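Local coordinates for protein putative enoyl-CoA hydratase/isomerase (Mycobacterium abscessus, PDB 4MI2) that probably isomerises the ring-1,2-epoxide of phenylacetyl-CoA to an oxepin-CoA in phenylacetate breakdown, as a trimeric member of the enoyl-CoA hydratase/isomerase (crotonase) family, at residues L32-K37 with L71-E76; L122-D127 with W183-E188; A154-L159 with S163-M168. All coordinates share one frame; numbering follows the deposited sequence.

Contact 1: L32-K37 with L71-E76; sequences LDRTMK and LAEHVE
Glu-73 reaches from helix 71-80 to the first turn of helix 34-49, where its OE1 accepts the backbone N-H of Arg-34 through the syn lone pair, 2.7 Å from N to OE1, bent at the hydrogen (141°). The guanidinium of Arg-34 lies over the same side chain: its plane and the carboxylate are stacked 24° apart, with Glu-73 CD over one face near the rim. No N-H of the guanidinium points at the carboxylate, so this long salt bridge, 3.8 Å from Arg-34 NH2 to Glu-73 OE1, works through charge alone. The arginine chain, bent at chi3 (-68°), folds back to make that stack.

Waters extend this shell. One accepts from Arg-34 NH2 and donates to Glu-73 O and Glu-76 OE1; another accepts from Thr-35 N and donates to Glu-73 OE2. Asp-33 OD2 and Glu-73 OE2, 4.1 Å apart, share a bridging water that donates to both and probably eases their repulsion. Behind them Asp-33 OD1 accepts from Met-36 N (3.0 Å), a role suited to a short carboxylate. This Asp N-cap opens helix 34-49, its next N-H taken by a glutamate of helix 71-80, at the surface of the crotonase fold.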
loop_
_atom_site.group_PDB
_atom_site.type_symbol
_atom_site.label_atom_id
_atom_site.label_comp_id
_atom_site.label_asym_id
_atom_site.label_seq_id
_atom_site.Cartn_x
_atom_site.Cartn_y
_atom_site.Cartn_z
ATOM N N LEU B 32 -10.776 -1.984 28.306
ATOM C CA LEU B 32 -11.971 -2.716 27.894
ATOM C C LEU B 32 -12.187 -3.966 28.743
ATOM O O LEU B 32 -11.509 -4.973 28.557
ATOM C CB LEU B 32 -11.867 -3.094 26.413
ATOM C CG LEU B 32 -11.619 -1.912 25.468
ATOM C CD1 LEU B 32 -11.371 -2.414 24.068
ATOM C CD2 LEU B 32 -12.778 -0.926 25.496
ATOM N N ASP B 33 -13.120 -3.884 29.688
ATOM C CA ASP B 33 -13.561 -5.062 30.448
ATOM C C ASP B 33 -14.857 -5.612 29.819
ATOM O O ASP B 33 -15.330 -5.070 28.819
ATOM C CB ASP B 33 -13.723 -4.720 31.935
ATOM C CG ASP B 33 -14.828 -3.693 32.213
ATOM O OD1 ASP B 33 -15.449 -3.159 31.269
ATOM O OD2 ASP B 33 -15.081 -3.435 33.406
ATOM N N ARG B 34 -15.415 -6.680 30.375
ATOM C CA ARG B 34 -16.554 -7.357 29.737
ATOM C C ARG B 34 -17.751 -6.425 29.512
ATOM O O ARG B 34 -18.355 -6.440 28.441
ATOM C CB ARG B 34 -16.983 -8.592 30.549
ATOM C CG ARG B 34 -16.091 -9.799 30.315
ATOM C CD ARG B 34 -16.632 -11.040 31.002
ATOM N NE ARG B 34 -16.540 -10.880 32.449
ATOM C CZ ARG B 34 -15.455 -11.143 33.180
ATOM N NH1 ARG B 34 -15.484 -10.946 34.494
ATOM N NH2 ARG B 34 -14.344 -11.602 32.613
ATOM N N THR B 35 -18.081 -5.624 30.520
ATOM C CA THR B 35 -19.177 -4.655 30.445
ATOM C C THR B 35 -18.952 -3.658 29.320
ATOM O O THR B 35 -19.850 -3.384 28.534
ATOM C CB THR B 35 -19.304 -3.863 31.762
ATOM O OG1 THR B 35 -19.542 -4.775 32.831
ATOM C CG2 THR B 35 -20.442 -2.856 31.698
ATOM N N MET B 36 -17.745 -3.122 29.264
ATOM C CA MET B 36 -17.359 -2.179 28.236
ATOM C C MET B 36 -17.458 -2.777 26.822
ATOM O O MET B 36 -17.927 -2.124 25.895
ATOM C CB MET B 36 -15.933 -1.750 28.498
ATOM C CG MET B 36 -15.518 -0.518 27.747
ATOM S SD MET B 36 -15.637 0.940 28.788
ATOM C CE MET B 36 -14.736 2.073 27.738
ATOM N N LYS B 37 -16.997 -4.015 26.673
ATOM C CA LYS B 37 -16.997 -4.712 25.379
ATOM C C LYS B 37 -18.406 -5.041 24.893
ATOM O O LYS B 37 -18.727 -4.855 23.718
ATOM C CB LYS B 37 -16.156 -5.989 25.466
ATOM C CG LYS B 37 -14.660 -5.692 25.540
ATOM C CD LYS B 37 -13.796 -6.936 25.646
ATOM C CE LYS B 37 -13.696 -7.456 27.066
ATOM N NZ LYS B 37 -12.481 -8.304 27.234
ATOM N N LEU B 71 -6.584 -5.107 32.266
ATOM C CA LEU B 71 -5.507 -5.934 32.825
ATOM C C LEU B 71 -6.004 -6.864 33.930
ATOM O O LEU B 71 -5.690 -8.049 33.928
ATOM C CB LEU B 71 -4.375 -5.036 33.361
ATOM C CG LEU B 71 -3.189 -5.721 34.058
ATOM C CD1 LEU B 71 -2.400 -6.541 33.058
ATOM C CD2 LEU B 71 -2.289 -4.704 34.749
ATOM N N ALA B 72 -6.784 -6.324 34.867
ATOM C CA ALA B 72 -7.254 -7.107 36.010
ATOM C C ALA B 72 -8.099 -8.298 35.570
ATOM O O ALA B 72 -7.935 -9.407 36.089
ATOM C CB ALA B 72 -8.029 -6.235 36.991
ATOM N N GLU B 73 -8.990 -8.074 34.606
ATOM C CA GLU B 73 -9.843 -9.155 34.116
ATOM C C GLU B 73 -9.007 -10.164 33.345
ATOM O O GLU B 73 -9.264 -11.365 33.375
ATOM C CB GLU B 73 -10.953 -8.609 33.222
ATOM C CG GLU B 73 -12.339 -8.957 33.724
ATOM C CD GLU B 73 -13.407 -8.019 33.201
ATOM O OE1 GLU B 73 -13.568 -7.944 31.968
ATOM O OE2 GLU B 73 -14.092 -7.379 34.032
ATOM N N HIS B 74 -7.997 -9.672 32.648
ATOM C CA HIS B 74 -7.112 -10.554 31.922
ATOM C C HIS B 74 -6.268 -11.424 32.866
ATOM O O HIS B 74 -6.109 -12.619 32.632
ATOM C CB HIS B 74 -6.213 -9.766 30.980
ATOM C CG HIS B 74 -5.246 -10.630 30.253
ATOM N ND1 HIS B 74 -5.629 -11.490 29.249
ATOM C CD2 HIS B 74 -3.921 -10.818 30.432
ATOM C CE1 HIS B 74 -4.571 -12.156 28.822
ATOM N NE2 HIS B 74 -3.524 -11.768 29.528
ATOM N N VAL B 75 -5.728 -10.821 33.920
ATOM C CA VAL B 75 -4.960 -11.570 34.921
ATOM C C VAL B 75 -5.790 -12.711 35.532
ATOM O O VAL B 75 -5.302 -13.828 35.671
ATOM C CB VAL B 75 -4.419 -10.632 36.027
ATOM C CG1 VAL B 75 -3.964 -11.408 37.258
ATOM C CG2 VAL B 75 -3.277 -9.780 35.485
ATOM N N GLU B 76 -7.043 -12.417 35.871
ATOM C CA GLU B 76 -7.956 -13.392 36.470
ATOM C C GLU B 76 -8.231 -14.588 35.540
ATOM O O GLU B 76 -8.238 -15.734 35.982
ATOM C CB GLU B 76 -9.269 -12.693 36.849
ATOM C CG GLU B 76 -10.292 -13.565 37.565
ATOM C CD GLU B 76 -11.638 -12.864 37.741
ATOM O OE1 GLU B 76 -12.167 -12.290 36.755
ATOM O OE2 GLU B 76 -12.180 -12.890 38.868
HETATM O O HOH W 1 -14.005 -4.704 35.419
HETATM O O HOH W 2 -11.788 -12.429 33.999
HETATM O O HOH W 3 -16.908 -6.089 33.422
HETATM O O HOH W 4 -12.284 -8.865 30.131
#

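Contact 2: L122-D127 with W183-E188; sequences LALGAD and WGLVHE
Leu-124 and Leu-185 meet where the end of helix 118-124 faces the loop between helix 177-183 and strand 188-190, inside the crotonase fold. This loop begins with a Schellman motif: Gly-184 has positive phi (85°), a conformation easy for a residue without a side chain, and two bonds run back into the last helical turn. The turn ends helix 177-183, and the chain runs on to strand 188-190.

The apolar part is a meeting of methyl groups. Leu-185 CD1 sits against both branches of Leu-124, 3.7 Å from its CD2 and 3.9 Å from its CD1, while the two side chains cross at about a right angle. Leu-185 has CG anti to its backbone N (chi1 -171°), which carries CD1 to the neighbouring leucine. Branched, flexible leucines suit this buried place because their methyls pack helix against loop and bring no polar group to be satisfied. Phe-137 of strand 136-138 also packs on Leu-185.

The polar part centres on His-187 and Asp-127, each just before a strand (188-190 and 128-132 respectively). Both side-chain ends are engaged beyond the two segments. Asp-127 OD2 accepts from Val-107 N and forms a salt bridge with Lys-218, a use of carboxylate that ties the beginnings of two strands to a helix. The imidazole suits its place by bonding at both nitrogens: ND1 with Arg-129 N of the adjacent strand and NE2 with Ser-163 O of the third subunit, so the ring links strand 128-132 to the trimer interface. Held in this way, the ring brings its CE1 within 3.2 Å of the backbone O of Asp-127, an oblique approach.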
loop_
_atom_site.group_PDB
_atom_site.type_symbol
_atom_site.label_atom_id
_atom_site.label_comp_id
_atom_site.label_asym_id
_atom_site.label_seq_id
_atom_site.Cartn_x
_atom_site.Cartn_y
_atom_site.Cartn_z
ATOM N N LEU B 122 -9.460 -0.539 17.218
ATOM C CA LEU B 122 -10.764 0.092 17.168
ATOM C C LEU B 122 -10.660 1.396 16.397
ATOM O O LEU B 122 -11.481 1.685 15.509
ATOM C CB LEU B 122 -11.253 0.319 18.602
ATOM C CG LEU B 122 -12.624 0.920 18.862
ATOM C CD1 LEU B 122 -13.753 0.050 18.326
ATOM C CD2 LEU B 122 -12.759 1.092 20.365
ATOM N N ALA B 123 -9.626 2.175 16.702
ATOM C CA ALA B 123 -9.415 3.443 16.009
ATOM C C ALA B 123 -9.150 3.277 14.515
ATOM O O ALA B 123 -9.620 4.093 13.705
ATOM C CB ALA B 123 -8.277 4.221 16.654
ATOM N N LEU B 124 -8.393 2.246 14.146
ATOM C CA LEU B 124 -8.055 2.034 12.738
ATOM C C LEU B 124 -9.213 1.465 11.911
ATOM O O LEU B 124 -9.149 1.471 10.680
ATOM C CB LEU B 124 -6.787 1.167 12.579
ATOM C CG LEU B 124 -5.506 1.645 13.302
ATOM C CD1 LEU B 124 -4.257 0.974 12.736
ATOM C CD2 LEU B 124 -5.338 3.154 13.273
ATOM N N GLY B 125 -10.267 0.990 12.567
ATOM C CA GLY B 125 -11.491 0.588 11.859
ATOM C C GLY B 125 -12.373 1.754 11.412
ATOM O O GLY B 125 -13.301 1.564 10.627
ATOM N N ALA B 126 -12.102 2.959 11.912
ATOM C CA ALA B 126 -12.854 4.146 11.483
ATOM C C ALA B 126 -12.380 4.589 10.108
ATOM O O ALA B 126 -11.322 4.161 9.658
ATOM C CB ALA B 126 -12.704 5.280 12.488
ATOM N N ASP B 127 -13.172 5.430 9.442
ATOM C CA ASP B 127 -12.787 5.991 8.139
ATOM C C ASP B 127 -11.880 7.225 8.256
ATOM O O ASP B 127 -10.943 7.387 7.475
ATOM C CB ASP B 127 -14.037 6.353 7.338
ATOM C CG ASP B 127 -14.938 5.161 7.110
ATOM O OD1 ASP B 127 -14.421 4.158 6.588
ATOM O OD2 ASP B 127 -16.146 5.210 7.471
ATOM N N TRP B 183 3.045 9.475 8.650
ATOM C CA TRP B 183 2.902 8.078 8.195
ATOM C C TRP B 183 1.531 7.735 7.588
ATOM O O TRP B 183 1.376 6.685 6.951
ATOM C CB TRP B 183 3.176 7.119 9.349
ATOM C CG TRP B 183 4.598 7.005 9.751
ATOM C CD1 TRP B 183 5.648 7.792 9.340
ATOM C CD2 TRP B 183 5.143 6.065 10.679
ATOM N NE1 TRP B 183 6.814 7.377 9.944
ATOM C CE2 TRP B 183 6.533 6.319 10.770
ATOM C CE3 TRP B 183 4.600 5.017 11.428
ATOM C CZ2 TRP B 183 7.381 5.572 11.596
ATOM C CZ3 TRP B 183 5.447 4.273 12.252
ATOM C CH2 TRP B 183 6.820 4.557 12.325
ATOM N N GLY B 184 0.545 8.607 7.803
ATOM C CA GLY B 184 -0.823 8.401 7.318
ATOM C C GLY B 184 -1.693 7.557 8.240
ATOM O O GLY B 184 -2.724 7.042 7.819
ATOM N N LEU B 185 -1.268 7.408 9.493
ATOM C CA LEU B 185 -2.044 6.695 10.499
ATOM C C LEU B 185 -3.270 7.505 10.923
ATOM O O LEU B 185 -4.278 6.931 11.325
ATOM C CB LEU B 185 -1.187 6.391 11.726
ATOM C CG LEU B 185 -1.830 5.453 12.762
ATOM C CD1 LEU B 185 -1.923 4.031 12.221
ATOM C CD2 LEU B 185 -1.064 5.457 14.074
ATOM N N VAL B 186 -3.166 8.829 10.864
ATOM C CA VAL B 186 -4.297 9.713 11.146
ATOM C C VAL B 186 -4.376 10.784 10.060
ATOM O O VAL B 186 -3.375 11.081 9.404
ATOM C CB VAL B 186 -4.191 10.375 12.546
ATOM C CG1 VAL B 186 -4.171 9.311 13.634
ATOM C CG2 VAL B 186 -2.965 11.279 12.654
ATOM N N HIS B 187 -5.558 11.364 9.878
ATOM C CA HIS B 187 -5.755 12.371 8.836
ATOM C C HIS B 187 -5.364 13.773 9.281
ATOM O O HIS B 187 -4.978 14.590 8.461
ATOM C CB HIS B 187 -7.203 12.376 8.370
ATOM C CG HIS B 187 -7.617 11.100 7.717
ATOM N ND1 HIS B 187 -7.916 9.959 8.432
ATOM C CD2 HIS B 187 -7.755 10.774 6.412
ATOM C CE1 HIS B 187 -8.230 8.989 7.598
ATOM N NE2 HIS B 187 -8.142 9.458 6.366
ATOM N N GLU B 188 -5.466 14.038 10.577
ATOM C CA GLU B 188 -5.328 15.392 11.106
ATOM C C GLU B 188 -4.855 15.340 12.552
ATOM O O GLU B 188 -5.265 14.467 13.321
ATOM C CB GLU B 188 -6.685 16.111 11.035
ATOM C CG GLU B 188 -6.663 17.605 11.359
ATOM C CD GLU B 188 -6.459 18.493 10.144
ATOM O OE1 GLU B 188 -5.895 18.010 9.131
ATOM O OE2 GLU B 188 -6.868 19.678 10.198
#

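Contact 3: A154-L159 with S163-M168; sequences ASLPRL and SRATAM
Leu-156 sets its CG anti to the backbone N (chi1 -173°), and Met-168 sets its CG anti to the carbonyl carbon (chi1 -74°) before bending at chi3; these choices bring leucine CD2 to 4.1 Å from methionine SD. Between the two helices Ala-165 fills the narrowest place. Its CB lies 3.6 Å from Pro-157 CA and 3.8 Å from Leu-156 CG, and the small methyl lets the backbones come close, with the CA atoms of Pro-157 and Ala-165 only 5.0 Å apart.

Pro-157 suits this point because its ring offers a compact apolar surface, CB touching Ala-165 CB at 3.8 Å. Lacking an N-H, it makes no bond to the preceding turn, and helix 152-160 is kinked there. Methionine, long and flexible, reaches across to the leucine from the following turn of helix 162-171. Leu-156 also packs on Leu-124 and Leu-185, while Pro-157 meets Leu-221 of the second subunit. With axes 8.2 Å apart at closest approach and an angle of 136° between their directions, the segments are two consecutive helices joined by a short turn, an open helical hairpin of the crotonase fold, at a subunit interface.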
loop_
_atom_site.group_PDB
_atom_site.type_symbol
_atom_site.label_atom_id
_atom_site.label_comp_id
_atom_site.label_asym_id
_atom_site.label_seq_id
_atom_site.Cartn_x
_atom_site.Cartn_y
_atom_site.Cartn_z
ATOM N N ALA B 154 -4.082 -6.632 9.920
ATOM C CA ALA B 154 -4.480 -6.174 8.599
ATOM C C ALA B 154 -4.517 -4.639 8.524
ATOM O O ALA B 154 -3.911 -4.036 7.638
ATOM C CB ALA B 154 -5.843 -6.749 8.247
ATOM N N SER B 155 -5.240 -4.021 9.449
ATOM C CA SER B 155 -5.490 -2.589 9.401
ATOM C C SER B 155 -4.216 -1.750 9.552
ATOM O O SER B 155 -4.068 -0.739 8.881
ATOM C CB SER B 155 -6.523 -2.184 10.457
ATOM O OG SER B 155 -6.053 -2.466 11.766
ATOM N N LEU B 156 -3.280 -2.171 10.395
ATOM C CA LEU B 156 -2.082 -1.371 10.579
ATOM C C LEU B 156 -1.219 -1.317 9.303
ATOM O O LEU B 156 -0.875 -0.229 8.856
ATOM C CB LEU B 156 -1.274 -1.808 11.810
ATOM C CG LEU B 156 -0.076 -0.907 12.174
ATOM C CD1 LEU B 156 -0.515 0.511 12.540
ATOM C CD2 LEU B 156 0.717 -1.516 13.317
ATOM N N PRO B 157 -0.864 -2.474 8.714
ATOM C CA PRO B 157 -0.045 -2.336 7.498
ATOM C C PRO B 157 -0.777 -1.689 6.323
ATOM O O PRO B 157 -0.139 -1.026 5.498
ATOM C CB PRO B 157 0.357 -3.783 7.157
ATOM C CG PRO B 157 -0.539 -4.647 7.966
ATOM C CD PRO B 157 -0.900 -3.864 9.187
ATOM N N ARG B 158 -2.093 -1.886 6.250
ATOM C CA ARG B 158 -2.899 -1.273 5.200
ATOM C C ARG B 158 -2.890 0.257 5.293
ATOM O O ARG B 158 -3.007 0.917 4.273
ATOM C CB ARG B 158 -4.342 -1.814 5.218
ATOM C CG ARG B 158 -4.437 -3.219 4.634
ATOM C CD ARG B 158 -5.855 -3.783 4.702
ATOM N NE ARG B 158 -5.864 -5.246 4.632
ATOM C CZ ARG B 158 -6.954 -6.000 4.747
ATOM N NH1 ARG B 158 -8.138 -5.423 4.924
ATOM N NH2 ARG B 158 -6.864 -7.331 4.681
ATOM N N LEU B 159 -2.742 0.799 6.506
ATOM C CA LEU B 159 -2.685 2.249 6.717
ATOM C C LEU B 159 -1.278 2.830 6.561
ATOM O O LEU B 159 -1.118 3.852 5.919
ATOM C CB LEU B 159 -3.212 2.638 8.101
ATOM C CG LEU B 159 -4.699 2.466 8.423
ATOM C CD1 LEU B 159 -5.022 3.223 9.705
ATOM C CD2 LEU B 159 -5.601 2.969 7.305
ATOM N N SER B 163 6.513 -2.061 6.083
ATOM C CA SER B 163 7.746 -1.780 6.827
ATOM C C SER B 163 7.463 -1.224 8.211
ATOM O O SER B 163 7.918 -1.771 9.221
ATOM C CB SER B 163 8.663 -0.804 6.066
ATOM O OG SER B 163 9.409 -1.506 5.090
ATOM N N ARG B 164 6.718 -0.128 8.251
ATOM C CA ARG B 164 6.453 0.548 9.521
ATOM C C ARG B 164 5.595 -0.298 10.465
ATOM O O ARG B 164 5.850 -0.348 11.672
ATOM C CB ARG B 164 5.839 1.927 9.264
ATOM C CG ARG B 164 6.892 2.883 8.740
ATOM C CD ARG B 164 6.363 4.054 7.944
ATOM N NE ARG B 164 7.486 4.696 7.259
ATOM C CZ ARG B 164 7.388 5.728 6.429
ATOM N NH1 ARG B 164 6.212 6.280 6.167
ATOM N NH2 ARG B 164 8.483 6.209 5.858
ATOM N N ALA B 165 4.604 -0.988 9.912
ATOM C CA ALA B 165 3.764 -1.873 10.709
ATOM C C ALA B 165 4.584 -3.017 11.312
ATOM O O ALA B 165 4.376 -3.392 12.469
ATOM C CB ALA B 165 2.615 -2.413 9.872
ATOM N N THR B 166 5.522 -3.556 10.541
ATOM C CA THR B 166 6.395 -4.630 11.027
ATOM C C THR B 166 7.317 -4.148 12.164
ATOM O O THR B 166 7.509 -4.852 13.147
ATOM C CB THR B 166 7.196 -5.287 9.869
ATOM O OG1 THR B 166 6.284 -5.944 8.987
ATOM C CG2 THR B 166 8.182 -6.334 10.382
ATOM N N ALA B 167 7.864 -2.946 12.046
ATOM C CA ALA B 167 8.667 -2.397 13.127
ATOM C C ALA B 167 7.814 -2.174 14.370
ATOM O O ALA B 167 8.234 -2.527 15.464
ATOM C CB ALA B 167 9.352 -1.103 12.707
ATOM N N MET B 168 6.627 -1.603 14.210
ATOM C CA MET B 168 5.749 -1.369 15.356
ATOM C C MET B 168 5.453 -2.664 16.100
ATOM O O MET B 168 5.551 -2.706 17.317
ATOM C CB MET B 168 4.441 -0.670 14.951
ATOM C CG MET B 168 4.614 0.808 14.628
ATOM S SD MET B 168 3.074 1.714 14.395
ATOM C CE MET B 168 2.406 1.647 16.056
#

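How the contacts relate
Contacts 2 and 3 touch, their centres about 12 Å apart, and both segments of contact 3 fall in the chain between those of contact 2. Leu-124 CD2 packs 3.6 Å from Leu-159 CD1, and Trp-183 makes a cation-pi pair with Arg-164. Contact 1 precedes both and touches neither, its nearest atoms about 5 Å from contact 2 and about 13 Å from contact 3. His-187 NE2 of contact 2 hydrogen-bonds Ser-163 O of a neighbouring subunit, a contact 3 position, while contact 1 reaches the second subunit through His-74. As in other crotonases, the loop before helix 71-80 and the start of helix 118-124 probably border the oxyanion hole, placing contacts 1 and 2 near the acyl-CoA site.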